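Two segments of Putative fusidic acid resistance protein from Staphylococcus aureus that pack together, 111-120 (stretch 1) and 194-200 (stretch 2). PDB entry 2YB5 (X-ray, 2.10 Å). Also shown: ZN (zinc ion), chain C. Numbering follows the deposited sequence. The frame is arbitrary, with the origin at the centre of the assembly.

Stretch 1 111-120: NLIDTKEISY
Stretch 2 194-200: SFKCNQN

How do the two backbones lie against each other? Stretch 2 is helical from Ser194, with phi -64 to -72 and psi -22 to -48, except Cys197 (-48/-48) and Asn200 (-93/-22). Stretch 1 leaves a 3-10 segment, begun earlier in the chain, at Asn111 and Leu112, then folds through a type I beta turn from Asp114 to Glu117, closed by Glu117 N to Asp114 O at 3.1 Å and braced by Lys116 N to Asp114 OD1, also 3.1 Å. The chain then extends at Ile118 (-129/135), kinks at Ser119 (-94/-26) and extends again at Tyr120 (-142/152). The CA atoms of Ile118 and Asn198 stand 5.3 Å apart, those of Glu117 and Gln199 6.7 Å, and this pairing runs in opposite senses. Together the stretches bury 477 Å².

What makes Asn198 the centre of the contact? Its CA-to-CB bond points toward stretch 1, and with chi1 at -85° and chi2 at -83° its amide meets the backbone of Ser119 and Tyr120. Asn198 OD1 accepts two hydrogen bonds, from Ser119 N at 2.7 Å and from Tyr120 N at 2.9 Å, so one carbonyl satisfies consecutive peptide NH groups. Asn198 ND2 donates to Ser194 O at 2.7 Å, helping to hold the amide, and makes a weak bond to Tyr120 O at 2.9 Å.

How does Tyr120 fit against the helix? Its CA-to-CB bond runs sideways, but chi1 at 76° and chi2 at 87° bring the end of the ring nearer to stretch 2. Asn198 ND2 lies over one face, while Cys197 SG sits at the edge, 5.1 Å from the Tyr120 ring centroid and 84° off the normal. Tyr120 CE1 approaches Ser194 CB at 3.8 Å. Cys197, in the t rotamer, also binds zinc through SG at 2.4 Å, with three ligand atoms elsewhere in the structure.

What does Phe195 add? With chi1 at -61° and chi2 at -84°, its ring extends the contact through apolar packing: Phe195 CD1 lies 3.9 Å from Ile118 CG2 and Phe195 CE1 4.0 Å from Ile113 CG1. Ile118 has chi1 p and chi2 t; Ile113 is m, t.

Where does water join the stretches? One molecule donates to both Glu117 O (2.9 Å) and Phe195 O (2.7 Å), linking two backbone carbonyls. A second accepts from Ser119 OG at 2.7 Å and donates to Asn198 O at 2.9 Å. A third bridges Tyr120 OH, at 2.9 Å, and Ser194 OG, at 2.6 Å.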

ATOM      1  N   ASN A 111      -9.301   8.535  13.636  1.00 52.70           N
ATOM      2  CA  ASN A 111     -10.510   7.716  13.534  1.00 54.97           C
ATOM      3  C   ASN A 111     -10.730   7.224  12.121  1.00 55.28           C
ATOM      4  O   ASN A 111     -11.355   6.188  11.906  1.00 57.55           O
ATOM      5  CB  ASN A 111     -11.736   8.505  14.001  1.00 56.93           C
ATOM      6  CG  ASN A 111     -11.634   8.940  15.447  1.00 56.96           C
ATOM      7  OD1 ASN A 111     -11.333   8.135  16.326  1.00 57.27           O
ATOM      8  ND2 ASN A 111     -11.876  10.224  15.704  1.00 58.44           N
ATOM      9  N   LEU A 112     -10.208   7.958  11.147  1.00 54.10           N
ATOM     10  CA  LEU A 112     -10.313   7.543   9.746  1.00 53.82           C
ATOM     11  C   LEU A 112      -9.194   6.584   9.327  1.00 52.18           C
ATOM     12  O   LEU A 112      -9.091   6.252   8.142  1.00 52.36           O
ATOM     13  CB  LEU A 112     -10.325   8.759   8.839  1.00 53.27           C
ATOM     14  N   ILE A 113      -8.372   6.120  10.278  1.00 50.55           N
ATOM     15  CA  ILE A 113      -7.190   5.329   9.928  1.00 48.51           C
ATOM     16  C   ILE A 113      -7.163   3.934  10.550  1.00 48.53           C
ATOM     17  O   ILE A 113      -7.123   3.784  11.771  1.00 48.32           O
ATOM     18  CB  ILE A 113      -5.889   6.052  10.310  1.00 47.02           C
ATOM     19  CG1 ILE A 113      -5.901   7.496   9.799  1.00 46.68           C
ATOM     20  CG2 ILE A 113      -4.697   5.310   9.731  1.00 46.48           C
ATOM     21  CD1 ILE A 113      -4.696   8.311  10.218  1.00 44.96           C
ATOM     22  N   ASP A 114      -7.171   2.923   9.680  1.00 47.92           N
ATOM     23  CA  ASP A 114      -6.864   1.546  10.051  1.00 48.15           C
ATOM     24  C   ASP A 114      -5.381   1.303   9.775  1.00 45.82           C
ATOM     25  O   ASP A 114      -4.944   1.382   8.633  1.00 44.72           O
ATOM     26  CB  ASP A 114      -7.717   0.585   9.232  1.00 49.81           C
ATOM     27  CG  ASP A 114      -7.660  -0.827   9.749  1.00 52.24           C
ATOM     28  OD1 ASP A 114      -6.575  -1.277  10.175  1.00 52.33           O
ATOM     29  OD2 ASP A 114      -8.712  -1.497   9.729  1.00 56.65           O
ATOM     30  N   THR A 115      -4.611   0.992  10.812  1.00 44.80           N
ATOM     31  CA  THR A 115      -3.154   0.973  10.684  1.00 43.25           C
ATOM     32  C   THR A 115      -2.597  -0.298  10.028  1.00 43.68           C
ATOM     33  O   THR A 115      -1.418  -0.346   9.694  1.00 42.67           O
ATOM     34  CB  THR A 115      -2.440   1.262  12.037  1.00 43.13           C
ATOM     35  OG1 THR A 115      -2.902   0.358  13.045  1.00 43.20           O
ATOM     36  CG2 THR A 115      -2.703   2.693  12.472  1.00 41.35           C
ATOM     37  N   LYS A 116      -3.447  -1.303   9.817  1.00 44.69           N
ATOM     38  CA  LYS A 116      -3.060  -2.487   9.051  1.00 45.57           C
ATOM     39  C   LYS A 116      -3.385  -2.327   7.552  1.00 44.87           C
ATOM     40  O   LYS A 116      -3.274  -3.283   6.788  1.00 45.55           O
ATOM     41  CB  LYS A 116      -3.759  -3.734   9.605  1.00 48.16           C
ATOM     42  CG  LYS A 116      -3.415  -4.049  11.060  1.00 49.39           C
ATOM     43  CD  LYS A 116      -4.259  -5.199  11.585  1.00 54.04           C
ATOM     44  CE  LYS A 116      -3.972  -5.494  13.038  1.00 55.87           C
ATOM     45  NZ  LYS A 116      -2.617  -6.075  13.251  1.00 57.12           N
ATOM     46  N   GLU A 117      -3.809  -1.128   7.152  1.00 42.81           N
ATOM     47  CA  GLU A 117      -4.216  -0.864   5.774  1.00 42.35           C
ATOM     48  C   GLU A 117      -3.412   0.219   5.090  1.00 39.41           C
ATOM     49  O   GLU A 117      -3.698   0.560   3.930  1.00 39.25           O
ATOM     50  CB  GLU A 117      -5.688  -0.463   5.725  1.00 43.55           C
ATOM     51  CG  GLU A 117      -6.639  -1.481   6.302  1.00 46.03           C
ATOM     52  CD  GLU A 117      -8.070  -1.146   5.953  1.00 48.74           C
ATOM     53  OE1 GLU A 117      -8.457   0.030   6.144  1.00 49.50           O
ATOM     54  OE2 GLU A 117      -8.797  -2.044   5.476  1.00 50.69           O
ATOM     55  N   ILE A 118      -2.401   0.754   5.763  1.00 37.10           N
ATOM     56  CA  ILE A 118      -1.573   1.783   5.143  1.00 35.14           C
ATOM     57  C   ILE A 118      -0.087   1.482   5.236  1.00 34.53           C
ATOM     58  O   ILE A 118       0.419   1.050   6.275  1.00 34.69           O
ATOM     59  CB  ILE A 118      -1.874   3.198   5.688  1.00 34.52           C
ATOM     60  CG1 ILE A 118      -1.888   3.237   7.208  1.00 33.42           C
ATOM     61  CG2 ILE A 118      -3.197   3.731   5.133  1.00 34.22           C
ATOM     62  CD1 ILE A 118      -1.837   4.675   7.737  1.00 33.18           C
ATOM     63  N   SER A 119       0.585   1.679   4.107  1.00 33.84           N
ATOM     64  CA  SER A 119       2.029   1.658   4.022  1.00 33.62           C
ATOM     65  C   SER A 119       2.549   3.081   4.165  1.00 32.52           C
ATOM     66  O   SER A 119       3.685   3.301   4.564  1.00 32.36           O
ATOM     67  CB  SER A 119       2.468   1.087   2.682  1.00 34.12           C
ATOM     68  OG  SER A 119       2.120  -0.284   2.600  1.00 35.72           O
ATOM     69  N   TYR A 120       1.724   4.049   3.800  1.00 31.48           N
ATOM     70  CA  TYR A 120       2.054   5.439   4.058  1.00 30.58           C
ATOM     71  C   TYR A 120       0.814   6.228   4.463  1.00 29.80           C
ATOM     72  O   TYR A 120      -0.302   5.904   4.057  1.00 30.65           O
ATOM     73  CB  TYR A 120       2.724   6.063   2.831  1.00 29.96           C
ATOM     74  CG  TYR A 120       1.824   6.404   1.680  1.00 28.44           C
ATOM     75  CD1 TYR A 120       1.167   7.624   1.623  1.00 27.56           C
ATOM     76  CD2 TYR A 120       1.672   5.517   0.603  1.00 28.02           C
ATOM     77  CE1 TYR A 120       0.347   7.945   0.537  1.00 27.59           C
ATOM     78  CE2 TYR A 120       0.865   5.821  -0.457  1.00 27.30           C
ATOM     79  CZ  TYR A 120       0.215   7.044  -0.500  1.00 28.35           C
ATOM     80  OH  TYR A 120      -0.578   7.351  -1.580  1.00 27.63           O
ATOM     81  N   SER A 194      -5.437   8.908  -0.622  1.00 34.62           N
ATOM     82  CA  SER A 194      -4.285   8.077  -0.301  1.00 34.10           C
ATOM     83  C   SER A 194      -4.678   6.759   0.362  1.00 35.23           C
ATOM     84  O   SER A 194      -3.924   5.788   0.299  1.00 35.07           O
ATOM     85  CB  SER A 194      -3.313   8.851   0.589  1.00 33.67           C
ATOM     86  OG  SER A 194      -2.854  10.013  -0.087  1.00 33.84           O
ATOM     87  N   PHE A 195      -5.859   6.708   0.975  1.00 36.77           N
ATOM     88  CA  PHE A 195      -6.331   5.464   1.584  1.00 38.33           C
ATOM     89  C   PHE A 195      -6.704   4.435   0.531  1.00 39.25           C
ATOM     90  O   PHE A 195      -6.379   3.257   0.673  1.00 39.98           O
ATOM     91  CB  PHE A 195      -7.447   5.752   2.589  1.00 39.81           C
ATOM     92  CG  PHE A 195      -6.982   6.645   3.704  1.00 40.78           C
ATOM     93  CD1 PHE A 195      -6.331   6.108   4.799  1.00 41.25           C
ATOM     94  CD2 PHE A 195      -7.092   8.030   3.599  1.00 42.03           C
ATOM     95  CE1 PHE A 195      -5.849   6.930   5.815  1.00 41.04           C
ATOM     96  CE2 PHE A 195      -6.604   8.858   4.604  1.00 42.78           C
ATOM     97  CZ  PHE A 195      -5.982   8.304   5.714  1.00 42.02           C
ATOM     98  N   LYS A 196      -7.330   4.881  -0.554  1.00 39.54           N
ATOM     99  CA  LYS A 196      -7.564   4.012  -1.708  1.00 40.17           C
ATOM    100  C   LYS A 196      -6.239   3.569  -2.337  1.00 38.45           C
ATOM    101  O   LYS A 196      -6.059   2.386  -2.642  1.00 39.21           O
ATOM    102  CB  LYS A 196      -8.420   4.719  -2.747  1.00 41.37           C
ATOM    103  CG  LYS A 196      -8.829   3.835  -3.928  1.00 44.40           C
ATOM    104  CD  LYS A 196      -9.217   4.659  -5.152  1.00 46.31           C
ATOM    105  CE  LYS A 196      -9.633   3.741  -6.309  1.00 48.58           C
ATOM    106  NZ  LYS A 196      -9.846   4.475  -7.589  1.00 49.13           N
ATOM    107  N   CYS A 197      -5.332   4.522  -2.541  1.00 36.55           N
ATOM    108  CA  CYS A 197      -3.950   4.242  -2.988  1.00 35.36           C
ATOM    109  C   CYS A 197      -3.274   3.120  -2.182  1.00 35.50           C
ATOM    110  O   CYS A 197      -2.686   2.198  -2.752  1.00 35.10           O
ATOM    111  CB  CYS A 197      -3.082   5.505  -2.853  1.00 34.23           C
ATOM    112  SG  CYS A 197      -1.478   5.409  -3.672  1.00 31.19           S
ATOM    113  N   ASN A 198      -3.368   3.221  -0.861  1.00 35.16           N
ATOM    114  CA  ASN A 198      -2.747   2.245   0.038  1.00 36.23           C
ATOM    115  C   ASN A 198      -3.345   0.839  -0.044  1.00 38.55           C
ATOM    116  O   ASN A 198      -2.671  -0.130   0.288  1.00 38.04           O
ATOM    117  CB  ASN A 198      -2.770   2.749   1.477  1.00 35.22           C
ATOM    118  CG  ASN A 198      -1.597   3.650   1.784  1.00 34.48           C
ATOM    119  OD1 ASN A 198      -0.506   3.166   2.083  1.00 32.31           O
ATOM    120  ND2 ASN A 198      -1.811   4.974   1.708  1.00 31.73           N
ATOM    121  N   GLN A 199      -4.597   0.742  -0.505  1.00 41.07           N
ATOM    122  CA  GLN A 199      -5.220  -0.553  -0.828  1.00 43.63           C
ATOM    123  C   GLN A 199      -4.623  -1.162  -2.096  1.00 43.97           C
ATOM    124  O   GLN A 199      -4.636  -2.379  -2.258  1.00 46.18           O
ATOM    125  CB  GLN A 199      -6.745  -0.417  -1.003  1.00 45.22           C
ATOM    126  CG  GLN A 199      -7.509   0.008   0.254  1.00 47.70           C
ATOM    127  CD  GLN A 199      -7.479  -1.041   1.343  1.00 51.77           C
ATOM    128  OE1 GLN A 199      -6.414  -1.397   1.848  1.00 53.86           O
ATOM    129  NE2 GLN A 199      -8.655  -1.552   1.717  1.00 56.34           N
ATOM    130  N   ASN A 200      -4.112  -0.317  -2.988  1.00 42.51           N
ATOM    131  CA  ASN A 200      -3.505  -0.767  -4.240  1.00 42.69           C
ATOM    132  C   ASN A 200      -1.989  -0.964  -4.160  1.00 41.15           C
ATOM    133  O   ASN A 200      -1.407  -1.649  -5.001  1.00 41.71           O
ATOM    134  CB  ASN A 200      -3.760   0.261  -5.358  1.00 42.46           C
ATOM    135  CG  ASN A 200      -5.229   0.675  -5.479  1.00 44.70           C
ATOM    136  OD1 ASN A 200      -6.144  -0.075  -5.093  1.00 47.42           O
ATOM    137  ND2 ASN A 200      -5.457   1.891  -6.024  1.00 43.05           N
TER
HETATM  138 ZN    ZN C1213      -2.313   5.427  -5.952  1.00 30.93          ZN
HETATM  139  O   HOH W   1      -5.958   2.227   3.105  1.00 39.24           O
HETATM  140  O   HOH W   2       0.081  -0.713   0.816  1.00 32.72           O
HETATM  141  O   HOH W   3      -1.946   9.788  -2.518  1.00 34.40           O